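Local coordinates for protein-glutamine gamma-glutamyltransferase (Pseudomonas aeruginosa PAO1, PDB 6G4H) that cross-links glutamine and lysine side chains of proteins in vitro through its periplasmic domain, and is critical for the viability of the bacterium, at residues Glu39-Gly44 against Phe242-Ala247; Trp73-Met78 against Gln118-Ala123; Ala162-Ser167 against Trp299-Pro304. All coordinates share one frame; numbering follows the deposited sequence.

Contact 1 of 3, residues Glu39-Gly44 against Phe242-Ala247; sequences ESMAPG and FCAHYA. With EMC (ethyl mercury ion), chain F.
Pro43 lies across the first turn of helix 243-256, meeting Phe242, Ala244 and His245 where the helix begins. In the transglutaminase-like fold this helix carries the nucleophile at its N-terminal end, here Cys243 as inferred from relatives, and the contact shows how a short N-terminal segment can cover such a turn with no hydrogen bond between the two segments. On the proline, CB meets two rings at once, and CG continues over one of them. Pro43 CB comes 3.5 Å from CE1 of His245, and the same atom touches the tip of the Phe242 ring, CB to CZ 3.6 Å. Further out, Pro43 CG stands over one face of the His245 ring in a CH-pi contact, 4.0 Å from the ring centroid and 20° off its normal. Pro43 CA, at the base of the side chain, packs on Ala244 CB at 3.9 Å. Met41 reaches that methyl from another direction: its CG is anti to the backbone N (chi1 172°), and the bend at chi3 brings the terminal CE within 3.9 Å of Ala244 CB. One helix alanine is thus covered by both Pro43 and Met41, while Met41 also packs on Ala288 of strand 286-294 and on Ile46. Phe242, the residue at the N-cap, works through two surfaces. One face of its ring is covered by His245 CE1, whereas its edge is directed at the Pro43 carbonyl, with CZ 3.2 Å from Pro43 O in the ring plane. Cys243 itself binds the mercury of an ethyl mercury ion, SG to the metal 2.3 Å.

Contact 2 of 3, residues Trp73-Met78 against Gln118-Ala123; sequences WRALTM and QPWLFA
Arg74 and Ala123 form an antiparallel hydrogen-bonded pair that joins strands 72-81 and 120-124, both in the periplasmic TgpA N-terminal domain, Arg74 N to Ala123 O at 2.9 Å and Ala123 N to Arg74 O at 3.2 Å. The first bond is bent (130° at the hydrogen); the second is straighter and lies in the carbonyl plane. On its other side, strand 72-81 has a classic beta bulge, where Ala75 and Leu76 both face Ala265 of strand 261-273. A water, 2.7 Å from Leu121 O and 3.0 Å from Ala75 O, can donate to either, but other acceptors compete for its two protons.

Ala75 CB meets the edge of the Phe122 ring, 3.8 Å from CD1, and touches the Trp120 indole. Leu76, its CG between the backbone N and the carbonyl carbon (chi1 73°), lays both methyls over one indole face, CD1 4.1 Å from the centroid of the Trp120 six-membered ring. The extended Arg74 chain leads away to Asp139 O, Phe140 O and a salt bridge with Glu291. With a single bonded pair, the strands probably owe much of their cohesion to the buried contacts of Ala75 and Leu76 with the two aromatic rings.

Contact 3 of 3, residues Ala162-Ser167 against Trp299-Pro304; sequences ALRESS and WLSVDP
Trp299 is held by Arg164 and Glu165 through both of its N-H groups. Its backbone N donates to Arg164 O at 3.0 Å, joining the edge strand 298-302 of the transglutaminase-like core to the short strand 163-164. The indole NE1 of Trp299 donates to Glu165 OE1 at 2.8 Å. That second bond is nearly flat: the carboxylate and indole planes lie 16° apart, and the oxygen uses its anti lone pair. Glu165 chi1 is -76°, which sets CG beside the backbone N and runs the chain alongside the indole. The other carboxylate oxygen, OE2, accepts from Asp169 N, so each carboxylate oxygen has a protein N-H donor, and Trp293 NE1 serves the Glu165 carbonyl.

Two waters link Arg164 to the Trp299 carbonyl. One accepts from Arg164 N at 3.0 Å and donates to Trp299 O at 2.7 Å. The second accepts from Arg164 NH2 at 2.7 Å and also donates to Trp299 O, at 2.9 Å, giving this carbonyl two donors. The Arg164 chain bends at chi3 and sets one guanidinium face against Trp299 CB, which lies over its centre, 3.6 Å from Arg164 CZ; the group is tilted 35° from the indole. NH1 points on to salt bridges with Glu291 and Asp125.

At the far end of 299-304, Asp303, probably an active-site residue, hydrogen-bonds through OD2 to His287 NE2 and Tyr72 OH, while OD1 caps Thr305 N. Arg164, shared between two carboxylates, and Glu165, gripped by two N-H donors, are consistent with a joint held in place largely by polar bonds, with two waters bridging to the Trp299 carbonyl.

Contacts 1 and 3 each tie the N-terminal part of the periplasmic domain to its transglutaminase-like part, whereas contact 2 lies wholly within the N-terminal part. Their centres are about 15 Å (1 to 2), 16 Å (2 to 3) and 20 Å (1 to 3) apart. Along the chain, contact 2 closes between the two segments of contact 1, and the segments of contacts 1 and 3 alternate. Contacts 1 and 2 also meet where Glu39 packs on Trp120, and contacts 1 and 3 where Tyr246 and Ala247 meet Pro304. Arg74 and Arg164 converge on Glu291 of strand 286-294. That strand also carries His287, so the N-terminal part packs close to the probable triad of Cys243, His287 and Asp303.

Contact 1 of 3, residues Glu39-Gly44 against Phe242-Ala247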
ATOM      1  N   GLU A  39      -7.730  -9.657   4.679  1.00 23.35           N
ATOM      2  CA  GLU A  39      -7.576  -9.830   3.261  1.00 27.67           C
ATOM      3  C   GLU A  39      -8.345  -8.809   2.440  1.00 30.58           C
ATOM      4  O   GLU A  39      -8.104  -8.690   1.242  1.00 28.34           O
ATOM      5  CB  GLU A  39      -8.092 -11.216   2.864  1.00 28.95           C
ATOM      6  CG  GLU A  39      -7.105 -12.287   3.122  1.00 36.45           C
ATOM      7  CD  GLU A  39      -7.711 -13.672   2.850  1.00 49.93           C
ATOM      8  OE1 GLU A  39      -8.896 -13.760   2.421  1.00 55.00           O
ATOM      9  OE2 GLU A  39      -6.998 -14.666   3.081  1.00 51.89           O
ATOM     10  N   SER A  40      -9.314  -8.159   3.071  1.00 32.63           N
ATOM     11  CA  SER A  40     -10.157  -7.179   2.424  0.50 37.07           C
ATOM     12  C   SER A  40      -9.956  -5.824   3.134  1.00 40.31           C
ATOM     13  O   SER A  40      -9.524  -5.748   4.292  1.00 52.92           O
ATOM     14  CB  SER A  40     -11.611  -7.670   2.509  0.50 40.75           C
ATOM     15  OG  SER A  40     -12.331  -7.457   1.307  0.50 45.22           O
ATOM     16  N   MET A  41     -10.245  -4.757   2.449  1.00 37.79           N
ATOM     17  CA  MET A  41     -10.134  -3.437   3.037  1.00 45.56           C
ATOM     18  C   MET A  41     -11.317  -2.673   2.530  1.00 46.05           C
ATOM     19  O   MET A  41     -11.515  -2.538   1.310  1.00 47.45           O
ATOM     20  CB  MET A  41      -8.870  -2.695   2.584  1.00 43.39           C
ATOM     21  CG  MET A  41      -8.832  -1.241   3.035  1.00 54.53           C
ATOM     22  SD  MET A  41      -7.482  -0.297   2.299  1.00 62.62           S
ATOM     23  CE  MET A  41      -8.246   0.354   0.793  1.00 61.20           C
ATOM     24  N   ALA A  42     -12.110  -2.207   3.468  1.00 42.65           N
ATOM     25  CA  ALA A  42     -12.948  -1.059   3.239  1.00 46.22           C
ATOM     26  C   ALA A  42     -12.441  -0.040   4.261  1.00 38.88           C
ATOM     27  O   ALA A  42     -11.858  -0.415   5.281  1.00 34.55           O
ATOM     28  CB  ALA A  42     -14.409  -1.412   3.494  1.00 49.40           C
ATOM     29  N   PRO A  43     -12.681   1.247   4.010  1.00 37.31           N
ATOM     30  CA  PRO A  43     -12.195   2.279   4.933  1.00 35.80           C
ATOM     31  C   PRO A  43     -12.540   2.050   6.410  1.00 32.55           C
ATOM     32  O   PRO A  43     -11.737   2.312   7.282  1.00 32.52           O
ATOM     33  CB  PRO A  43     -12.863   3.558   4.401  1.00 36.61           C
ATOM     34  CG  PRO A  43     -13.046   3.268   2.926  1.00 40.09           C
ATOM     35  CD  PRO A  43     -13.444   1.820   2.887  1.00 32.97           C
ATOM     36  N   GLY A  44     -13.739   1.586   6.699  1.00 30.03           N
ATOM     37  CA  GLY A  44     -14.150   1.336   8.063  1.00 29.43           C
ATOM     38  C   GLY A  44     -13.207   0.428   8.863  1.00 34.50           C
ATOM     39  O   GLY A  44     -13.059   0.580  10.097  1.00 34.47           O
ATOM     40  N   PHE A 242      -9.757   9.436   4.423  1.00 21.25           N
ATOM     41  CA  PHE A 242      -8.448   9.130   4.959  1.00 20.81           C
ATOM     42  C   PHE A 242      -7.679   8.182   4.004  1.00 22.99           C
ATOM     43  O   PHE A 242      -8.044   8.040   2.811  1.00 20.54           O
ATOM     44  CB  PHE A 242      -8.577   8.693   6.441  1.00 23.04           C
ATOM     45  CG  PHE A 242      -9.546   7.588   6.676  1.00 23.11           C
ATOM     46  CD1 PHE A 242      -9.161   6.291   6.492  1.00 22.74           C
ATOM     47  CD2 PHE A 242     -10.887   7.849   7.061  1.00 23.97           C
ATOM     48  CE1 PHE A 242     -10.059   5.267   6.695  1.00 24.48           C
ATOM     49  CE2 PHE A 242     -11.764   6.820   7.305  1.00 25.63           C
ATOM     50  CZ  PHE A 242     -11.367   5.517   7.083  1.00 24.78           C
ATOM     51  N   CYS A 243      -6.549   7.630   4.447  1.00 19.77           N
ATOM     52  CA  CYS A 243      -5.643   6.974   3.531  1.00 21.20           C
ATOM     53  C   CYS A 243      -6.334   5.955   2.606  1.00 20.85           C
ATOM     54  O   CYS A 243      -6.006   5.869   1.439  1.00 21.38           O
ATOM     55  CB  CYS A 243      -4.500   6.305   4.280  1.00 21.12           C
ATOM     56  SG  CYS A 243      -5.044   4.996   5.361  1.00 22.95           S
ATOM     57  N   ALA A 244      -7.299   5.231   3.117  1.00 22.16           N
ATOM     58  CA  ALA A 244      -7.955   4.206   2.330  1.00 25.74           C
ATOM     59  C   ALA A 244      -8.755   4.789   1.156  1.00 24.84           C
ATOM     60  O   ALA A 244      -8.800   4.194   0.086  1.00 21.52           O
ATOM     61  CB  ALA A 244      -8.895   3.397   3.203  1.00 27.44           C
ATOM     62  N   HIS A 245      -9.406   5.927   1.381  1.00 21.16           N
ATOM     63  CA  HIS A 245     -10.141   6.615   0.307  1.00 21.07           C
ATOM     64  C   HIS A 245      -9.209   7.076  -0.792  1.00 20.07           C
ATOM     65  O   HIS A 245      -9.485   6.880  -1.983  1.00 18.69           O
ATOM     66  CB  HIS A 245     -10.914   7.853   0.845  1.00 22.47           C
ATOM     67  CG  HIS A 245     -11.920   7.518   1.882  1.00 23.09           C
ATOM     68  ND1 HIS A 245     -11.581   7.320   3.213  1.00 22.12           N
ATOM     69  CD2 HIS A 245     -13.254   7.317   1.790  1.00 27.75           C
ATOM     70  CE1 HIS A 245     -12.677   7.017   3.890  1.00 26.78           C
ATOM     71  NE2 HIS A 245     -13.705   7.012   3.055  1.00 26.73           N
ATOM     72  N   TYR A 246      -8.140   7.758  -0.404  1.00 19.56           N
ATOM     73  CA  TYR A 246      -7.185   8.273  -1.369  1.00 18.81           C
ATOM     74  C   TYR A 246      -6.500   7.131  -2.157  1.00 18.89           C
ATOM     75  O   TYR A 246      -6.373   7.202  -3.405  1.00 17.99           O
ATOM     76  CB  TYR A 246      -6.125   9.181  -0.709  1.00 19.20           C
ATOM     77  CG  TYR A 246      -6.731  10.498  -0.246  1.00 19.86           C
ATOM     78  CD1 TYR A 246      -6.844  11.545  -1.107  1.00 21.25           C
ATOM     79  CD2 TYR A 246      -7.244  10.652   1.032  1.00 19.67           C
ATOM     80  CE1 TYR A 246      -7.409  12.750  -0.731  1.00 20.10           C
ATOM     81  CE2 TYR A 246      -7.832  11.855   1.421  1.00 22.84           C
ATOM     82  CZ  TYR A 246      -7.906  12.899   0.529  1.00 22.19           C
ATOM     83  OH  TYR A 246      -8.490  14.081   0.887  1.00 26.33           O
ATOM     84  N   ALA A 247      -6.056   6.111  -1.431  1.00 17.35           N
ATOM     85  CA  ALA A 247      -5.379   4.988  -2.085  1.00 17.61           C
ATOM     86  C   ALA A 247      -6.331   4.257  -3.061  1.00 17.00           C
ATOM     87  O   ALA A 247      -5.950   3.973  -4.214  1.00 17.12           O
ATOM     88  CB  ALA A 247      -4.795   4.019  -1.042  1.00 17.53           C
TER
HETATM   89 HG   EMC F 505      -5.265   5.671   7.590  0.60 20.14          HG
HETATM   90  C1  EMC F 505      -6.339   6.171   9.558  0.60 53.57           C
HETATM   91  C2  EMC F 505      -6.325   5.000  10.425  0.60 52.32           C

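Contact 2 of 3, residues Trp73-Met78 against Gln118-Ala123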
ATOM      1  N   TRP A  73       5.784  -0.099   6.009  1.00 18.77           N
ATOM      2  CA  TRP A  73       5.839  -1.501   6.387  1.00 18.64           C
ATOM      3  C   TRP A  73       4.791  -2.223   5.578  1.00 17.45           C
ATOM      4  O   TRP A  73       3.616  -2.227   5.929  1.00 18.37           O
ATOM      5  CB  TRP A  73       5.534  -1.670   7.876  1.00 18.32           C
ATOM      6  CG  TRP A  73       6.456  -0.813   8.699  1.00 19.44           C
ATOM      7  CD1 TRP A  73       6.143   0.363   9.338  1.00 18.67           C
ATOM      8  CD2 TRP A  73       7.859  -1.060   8.964  1.00 16.63           C
ATOM      9  NE1 TRP A  73       7.274   0.866   9.956  1.00 18.38           N
ATOM     10  CE2 TRP A  73       8.324   0.011   9.759  1.00 18.14           C
ATOM     11  CE3 TRP A  73       8.743  -2.084   8.626  1.00 18.89           C
ATOM     12  CZ2 TRP A  73       9.656   0.110  10.179  1.00 20.45           C
ATOM     13  CZ3 TRP A  73      10.037  -2.004   9.068  1.00 20.62           C
ATOM     14  CH2 TRP A  73      10.495  -0.889   9.833  1.00 17.87           C
ATOM     15  N   ARG A  74       5.225  -2.827   4.487  1.00 18.25           N
ATOM     16  CA  ARG A  74       4.328  -3.555   3.604  1.00 18.91           C
ATOM     17  C   ARG A  74       3.890  -4.878   4.204  1.00 19.08           C
ATOM     18  O   ARG A  74       4.693  -5.625   4.762  1.00 19.38           O
ATOM     19  CB  ARG A  74       5.081  -3.764   2.303  1.00 19.79           C
ATOM     20  CG  ARG A  74       4.353  -4.410   1.182  1.00 22.23           C
ATOM     21  CD  ARG A  74       5.391  -4.408   0.073  1.00 23.50           C
ATOM     22  NE  ARG A  74       4.877  -4.943  -1.129  1.00 22.99           N
ATOM     23  CZ  ARG A  74       4.472  -4.210  -2.161  1.00 21.83           C
ATOM     24  NH1 ARG A  74       4.582  -2.877  -2.147  1.00 20.92           N
ATOM     25  NH2 ARG A  74       4.035  -4.842  -3.235  1.00 20.68           N
ATOM     26  N   ALA A  75       2.592  -5.108   4.193  1.00 17.37           N
ATOM     27  CA  ALA A  75       1.998  -6.359   4.622  1.00 18.64           C
ATOM     28  C   ALA A  75       1.478  -7.170   3.441  1.00 20.47           C
ATOM     29  O   ALA A  75       1.889  -8.309   3.246  1.00 20.52           O
ATOM     30  CB  ALA A  75       0.856  -6.091   5.588  1.00 18.37           C
ATOM     31  N   LEU A  76       0.508  -6.607   2.714  1.00 17.79           N
ATOM     32  CA  LEU A  76      -0.063  -7.325   1.568  1.00 19.70           C
ATOM     33  C   LEU A  76      -0.525  -6.356   0.523  1.00 18.95           C
ATOM     34  O   LEU A  76      -0.580  -5.134   0.789  1.00 17.40           O
ATOM     35  CB  LEU A  76      -1.175  -8.239   2.007  1.00 20.83           C
ATOM     36  CG  LEU A  76      -2.506  -7.574   2.426  1.00 20.04           C
ATOM     37  CD1 LEU A  76      -3.603  -8.605   2.276  1.00 25.71           C
ATOM     38  CD2 LEU A  76      -2.485  -7.096   3.833  1.00 22.02           C
ATOM     39  N   THR A  77      -0.798  -6.868  -0.681  1.00 17.16           N
ATOM     40  CA  THR A  77      -1.492  -6.062  -1.687  1.00 18.03           C
ATOM     41  C   THR A  77      -2.901  -6.506  -1.922  1.00 19.09           C
ATOM     42  O   THR A  77      -3.281  -7.679  -1.699  1.00 18.18           O
ATOM     43  CB  THR A  77      -0.782  -5.966  -3.063  1.00 19.29           C
ATOM     44  OG1 THR A  77      -1.035  -7.135  -3.836  1.00 21.18           O
ATOM     45  CG2 THR A  77       0.724  -5.720  -2.912  1.00 22.14           C
ATOM     46  N   MET A  78      -3.714  -5.556  -2.344  1.00 18.91           N
ATOM     47  CA  MET A  78      -5.101  -5.821  -2.691  0.50 18.45           C
ATOM     48  C   MET A  78      -5.301  -5.515  -4.181  1.00 18.78           C
ATOM     49  O   MET A  78      -5.205  -4.366  -4.585  1.00 17.82           O
ATOM     50  CB  MET A  78      -5.989  -4.993  -1.805  0.50 19.56           C
ATOM     51  CG  MET A  78      -5.695  -5.291  -0.317  0.50 25.10           C
ATOM     52  SD  MET A  78      -7.041  -4.777   0.741  0.50 28.97           S
ATOM     53  CE  MET A  78      -6.427  -5.333   2.359  0.50 26.72           C
ATOM     54  N   GLN A 118      -2.731 -14.209  10.726  1.00 19.68           N
ATOM     55  CA  GLN A 118      -2.601 -14.149   9.254  1.00 18.75           C
ATOM     56  C   GLN A 118      -1.190 -14.584   8.887  1.00 19.54           C
ATOM     57  O   GLN A 118      -0.281 -14.537   9.730  1.00 20.46           O
ATOM     58  CB  GLN A 118      -2.895 -12.753   8.748  1.00 19.08           C
ATOM     59  CG  GLN A 118      -4.355 -12.339   8.907  1.00 24.43           C
ATOM     60  CD  GLN A 118      -5.342 -13.091   7.968  1.00 25.44           C
ATOM     61  OE1 GLN A 118      -4.985 -14.003   7.200  1.00 24.11           O
ATOM     62  NE2 GLN A 118      -6.600 -12.670   8.028  1.00 27.43           N
ATOM     63  N   PRO A 119      -0.988 -14.992   7.625  1.00 18.98           N
ATOM     64  CA  PRO A 119       0.277 -15.565   7.256  1.00 18.03           C
ATOM     65  C   PRO A 119       1.229 -14.582   6.589  1.00 21.23           C
ATOM     66  O   PRO A 119       2.254 -14.961   6.050  1.00 29.07           O
ATOM     67  CB  PRO A 119      -0.123 -16.679   6.305  1.00 18.99           C
ATOM     68  CG  PRO A 119      -1.342 -16.158   5.601  1.00 19.67           C
ATOM     69  CD  PRO A 119      -2.046 -15.320   6.637  1.00 21.23           C
ATOM     70  N   TRP A 120       0.931 -13.314   6.646  1.00 20.25           N
ATOM     71  CA  TRP A 120       1.854 -12.356   6.060  1.00 20.32           C
ATOM     72  C   TRP A 120       2.772 -11.760   7.107  1.00 21.42           C
ATOM     73  O   TRP A 120       2.337 -11.499   8.221  1.00 21.70           O
ATOM     74  CB  TRP A 120       1.163 -11.292   5.232  1.00 23.14           C
ATOM     75  CG  TRP A 120       0.016 -10.672   5.817  1.00 24.59           C
ATOM     76  CD1 TRP A 120       0.020  -9.648   6.722  1.00 24.73           C
ATOM     77  CD2 TRP A 120      -1.361 -10.953   5.510  1.00 22.51           C
ATOM     78  NE1 TRP A 120      -1.268  -9.296   7.021  1.00 30.33           N
ATOM     79  CE2 TRP A 120      -2.138 -10.096   6.302  1.00 23.77           C
ATOM     80  CE3 TRP A 120      -2.008 -11.877   4.667  1.00 25.79           C
ATOM     81  CZ2 TRP A 120      -3.533 -10.104   6.284  1.00 23.97           C
ATOM     82  CZ3 TRP A 120      -3.415 -11.878   4.641  1.00 24.90           C
ATOM     83  CH2 TRP A 120      -4.150 -11.001   5.441  1.00 23.51           C
ATOM     84  N   LEU A 121       4.036 -11.537   6.712  1.00 19.06           N
ATOM     85  CA  LEU A 121       5.016 -10.836   7.580  1.00 16.92           C
ATOM     86  C   LEU A 121       5.235  -9.417   7.141  1.00 19.84           C
ATOM     87  O   LEU A 121       5.195  -9.104   5.961  1.00 22.89           O
ATOM     88  CB  LEU A 121       6.380 -11.552   7.581  1.00 16.48           C
ATOM     89  CG  LEU A 121       6.371 -13.066   7.913  1.00 20.58           C
ATOM     90  CD1 LEU A 121       7.817 -13.534   8.089  1.00 21.75           C
ATOM     91  CD2 LEU A 121       5.544 -13.336   9.142  1.00 22.06           C
ATOM     92  N   PHE A 122       5.502  -8.558   8.087  1.00 16.84           N
ATOM     93  CA  PHE A 122       5.682  -7.128   7.773  1.00 15.92           C
ATOM     94  C   PHE A 122       7.133  -6.835   7.437  1.00 17.62           C
ATOM     95  O   PHE A 122       8.054  -7.284   8.137  1.00 17.44           O
ATOM     96  CB  PHE A 122       5.293  -6.296   8.980  1.00 18.58           C
ATOM     97  CG  PHE A 122       3.953  -6.629   9.528  1.00 18.33           C
ATOM     98  CD1 PHE A 122       2.840  -6.563   8.738  1.00 22.05           C
ATOM     99  CD2 PHE A 122       3.808  -7.111  10.822  1.00 20.65           C
ATOM    100  CE1 PHE A 122       1.591  -6.947   9.232  1.00 20.39           C
ATOM    101  CE2 PHE A 122       2.567  -7.460  11.330  1.00 20.96           C
ATOM    102  CZ  PHE A 122       1.449  -7.362  10.539  1.00 20.03           C
ATOM    103  N   ALA A 123       7.353  -6.023   6.414  1.00 15.88           N
ATOM    104  CA  ALA A 123       8.701  -5.643   6.035  1.00 18.58           C
ATOM    105  C   ALA A 123       8.697  -4.515   5.019  1.00 19.19           C
ATOM    106  O   ALA A 123       7.720  -4.325   4.294  1.00 17.76           O
ATOM    107  CB  ALA A 123       9.468  -6.834   5.478  1.00 18.59           C
TER
HETATM  108  O   HOH W   1       4.862  -8.539   3.311  1.00 21.70           O

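Contact 3 of 3, residues Ala162-Ser167 against Trp299-Pro304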
ATOM      1  N   ALA A 162      14.910  -1.469  -5.118  1.00 20.10           N
ATOM      2  CA  ALA A 162      14.964  -2.581  -6.039  1.00 19.73           C
ATOM      3  C   ALA A 162      14.131  -2.307  -7.272  1.00 21.55           C
ATOM      4  O   ALA A 162      13.046  -1.680  -7.197  1.00 19.56           O
ATOM      5  CB  ALA A 162      14.463  -3.836  -5.362  1.00 22.00           C
ATOM      6  N   LEU A 163      14.591  -2.858  -8.394  1.00 20.88           N
ATOM      7  CA  LEU A 163      13.840  -2.819  -9.643  1.00 21.01           C
ATOM      8  C   LEU A 163      12.831  -3.971  -9.650  1.00 19.33           C
ATOM      9  O   LEU A 163      13.190  -5.099  -9.459  1.00 23.17           O
ATOM     10  CB  LEU A 163      14.791  -2.889 -10.835  1.00 23.44           C
ATOM     11  CG  LEU A 163      14.162  -2.851 -12.231  1.00 26.26           C
ATOM     12  CD1 LEU A 163      13.448  -1.552 -12.481  1.00 29.62           C
ATOM     13  CD2 LEU A 163      15.299  -3.044 -13.231  1.00 30.14           C
ATOM     14  N   ARG A 164      11.554  -3.652  -9.742  1.00 18.80           N
ATOM     15  CA  ARG A 164      10.514  -4.662  -9.621  1.00 20.60           C
ATOM     16  C   ARG A 164       9.774  -4.892 -10.961  1.00 21.72           C
ATOM     17  O   ARG A 164       9.052  -4.010 -11.425  1.00 19.30           O
ATOM     18  CB  ARG A 164       9.498  -4.203  -8.572  1.00 20.32           C
ATOM     19  CG  ARG A 164      10.110  -4.135  -7.167  1.00 20.12           C
ATOM     20  CD  ARG A 164       9.022  -3.944  -6.147  1.00 24.47           C
ATOM     21  NE  ARG A 164       8.492  -2.572  -6.141  1.00 22.57           N
ATOM     22  CZ  ARG A 164       7.256  -2.287  -5.800  1.00 23.62           C
ATOM     23  NH1 ARG A 164       6.432  -3.291  -5.472  1.00 27.65           N
ATOM     24  NH2 ARG A 164       6.847  -1.010  -5.773  1.00 26.07           N
ATOM     25  N   GLU A 165       9.944  -6.075 -11.517  1.00 20.23           N
ATOM     26  CA  GLU A 165       9.287  -6.450 -12.750  1.00 20.70           C
ATOM     27  C   GLU A 165       9.441  -5.506 -13.943  1.00 20.76           C
ATOM     28  O   GLU A 165       8.458  -5.093 -14.536  1.00 20.43           O
ATOM     29  CB  GLU A 165       7.808  -6.781 -12.500  1.00 22.56           C
ATOM     30  CG  GLU A 165       7.600  -8.144 -11.858  1.00 22.93           C
ATOM     31  CD  GLU A 165       6.146  -8.569 -11.785  1.00 23.71           C
ATOM     32  OE1 GLU A 165       5.328  -7.803 -11.245  1.00 21.98           O
ATOM     33  OE2 GLU A 165       5.825  -9.676 -12.260  1.00 22.67           O
ATOM     34  N   SER A 166      10.674  -5.175 -14.305  1.00 21.63           N
ATOM     35  CA  SER A 166      10.875  -4.396 -15.527  1.00 22.59           C
ATOM     36  C   SER A 166      10.169  -5.079 -16.714  1.00 22.93           C
ATOM     37  O   SER A 166       9.655  -4.404 -17.569  1.00 24.17           O
ATOM     38  CB  SER A 166      12.348  -4.163 -15.877  1.00 27.47           C
ATOM     39  OG  SER A 166      13.057  -5.363 -15.811  1.00 33.49           O
ATOM     40  N   SER A 167      10.131  -6.403 -16.714  1.00 21.71           N
ATOM     41  CA  SER A 167       9.134  -7.191 -17.456  1.00 26.52           C
ATOM     42  C   SER A 167       8.213  -7.845 -16.434  1.00 24.16           C
ATOM     43  O   SER A 167       8.686  -8.292 -15.378  1.00 22.76           O
ATOM     44  CB  SER A 167       9.831  -8.324 -18.228  1.00 29.49           C
ATOM     45  OG  SER A 167      10.628  -7.725 -19.212  1.00 34.43           O
ATOM     46  N   TRP A 299       7.383  -1.590 -11.178  1.00 19.22           N
ATOM     47  CA  TRP A 299       6.444  -1.085 -10.179  1.00 18.01           C
ATOM     48  C   TRP A 299       7.066   0.077  -9.411  1.00 19.70           C
ATOM     49  O   TRP A 299       8.220  -0.009  -8.968  1.00 20.32           O
ATOM     50  CB  TRP A 299       6.064  -2.162  -9.164  1.00 17.95           C
ATOM     51  CG  TRP A 299       5.216  -3.239  -9.743  1.00 16.47           C
ATOM     52  CD1 TRP A 299       5.614  -4.464 -10.192  1.00 16.59           C
ATOM     53  CD2 TRP A 299       3.814  -3.190  -9.895  1.00 15.98           C
ATOM     54  NE1 TRP A 299       4.528  -5.191 -10.609  1.00 17.23           N
ATOM     55  CE2 TRP A 299       3.403  -4.435 -10.437  1.00 16.75           C
ATOM     56  CE3 TRP A 299       2.860  -2.238  -9.591  1.00 16.46           C
ATOM     57  CZ2 TRP A 299       2.080  -4.717 -10.731  1.00 16.42           C
ATOM     58  CZ3 TRP A 299       1.527  -2.532  -9.844  1.00 14.94           C
ATOM     59  CH2 TRP A 299       1.164  -3.781 -10.435  1.00 17.47           C
ATOM     60  N   LEU A 300       6.285   1.143  -9.266  1.00 19.98           N
ATOM     61  CA  LEU A 300       6.658   2.317  -8.489  1.00 20.00           C
ATOM     62  C   LEU A 300       5.553   2.593  -7.479  1.00 20.90           C
ATOM     63  O   LEU A 300       4.372   2.544  -7.803  1.00 19.22           O
ATOM     64  CB  LEU A 300       6.869   3.529  -9.414  1.00 23.60           C
ATOM     65  CG  LEU A 300       8.056   3.418 -10.391  1.00 24.56           C
ATOM     66  CD1 LEU A 300       8.109   4.624 -11.304  1.00 29.63           C
ATOM     67  CD2 LEU A 300       9.361   3.303  -9.641  1.00 27.45           C
ATOM     68  N   SER A 301       5.962   2.846  -6.236  1.00 19.52           N
ATOM     69  CA  SER A 301       5.073   3.135  -5.149  1.00 21.94           C
ATOM     70  C   SER A 301       4.789   4.612  -5.029  1.00 22.23           C
ATOM     71  O   SER A 301       5.663   5.447  -5.256  1.00 23.11           O
ATOM     72  CB  SER A 301       5.744   2.633  -3.835  1.00 28.20           C
ATOM     73  OG  SER A 301       5.684   1.207  -3.785  1.00 32.78           O
ATOM     74  N   VAL A 302       3.588   4.941  -4.594  1.00 20.85           N
ATOM     75  CA  VAL A 302       3.178   6.324  -4.443  1.00 21.35           C
ATOM     76  C   VAL A 302       2.151   6.405  -3.328  1.00 21.75           C
ATOM     77  O   VAL A 302       1.298   5.500  -3.174  1.00 19.27           O
ATOM     78  CB  VAL A 302       2.666   6.887  -5.795  1.00 24.37           C
ATOM     79  CG1 VAL A 302       1.492   6.100  -6.309  1.00 25.12           C
ATOM     80  CG2 VAL A 302       2.275   8.327  -5.699  1.00 25.77           C
ATOM     81  N   ASP A 303       2.211   7.489  -2.531  1.00 19.55           N
ATOM     82  CA  ASP A 303       1.236   7.682  -1.463  1.00 19.82           C
ATOM     83  C   ASP A 303       0.449   8.961  -1.624  1.00 21.61           C
ATOM     84  O   ASP A 303       0.971  10.050  -1.316  1.00 19.87           O
ATOM     85  CB  ASP A 303       1.959   7.648  -0.130  1.00 19.48           C
ATOM     86  CG  ASP A 303       1.023   7.629   1.042  1.00 20.69           C
ATOM     87  OD1 ASP A 303      -0.205   7.787   0.839  1.00 23.56           O
ATOM     88  OD2 ASP A 303       1.530   7.431   2.200  1.00 23.61           O
ATOM     89  N   PRO A 304      -0.794   8.857  -2.121  1.00 21.60           N
ATOM     90  CA  PRO A 304      -1.536  10.098  -2.375  1.00 20.91           C
ATOM     91  C   PRO A 304      -1.863  10.896  -1.099  1.00 22.96           C
ATOM     92  O   PRO A 304      -2.155  12.113  -1.180  1.00 22.74           O
ATOM     93  CB  PRO A 304      -2.824   9.617  -3.055  1.00 21.07           C
ATOM     94  CG  PRO A 304      -2.992   8.180  -2.600  1.00 20.70           C
ATOM     95  CD  PRO A 304      -1.585   7.651  -2.453  1.00 22.08           C
TER
HETATM   96  O   HOH W   2      10.552  -0.826 -10.095  1.00 18.25           O
HETATM   97  O   HOH W   3       9.025   0.507  -6.279  1.00 38.19           O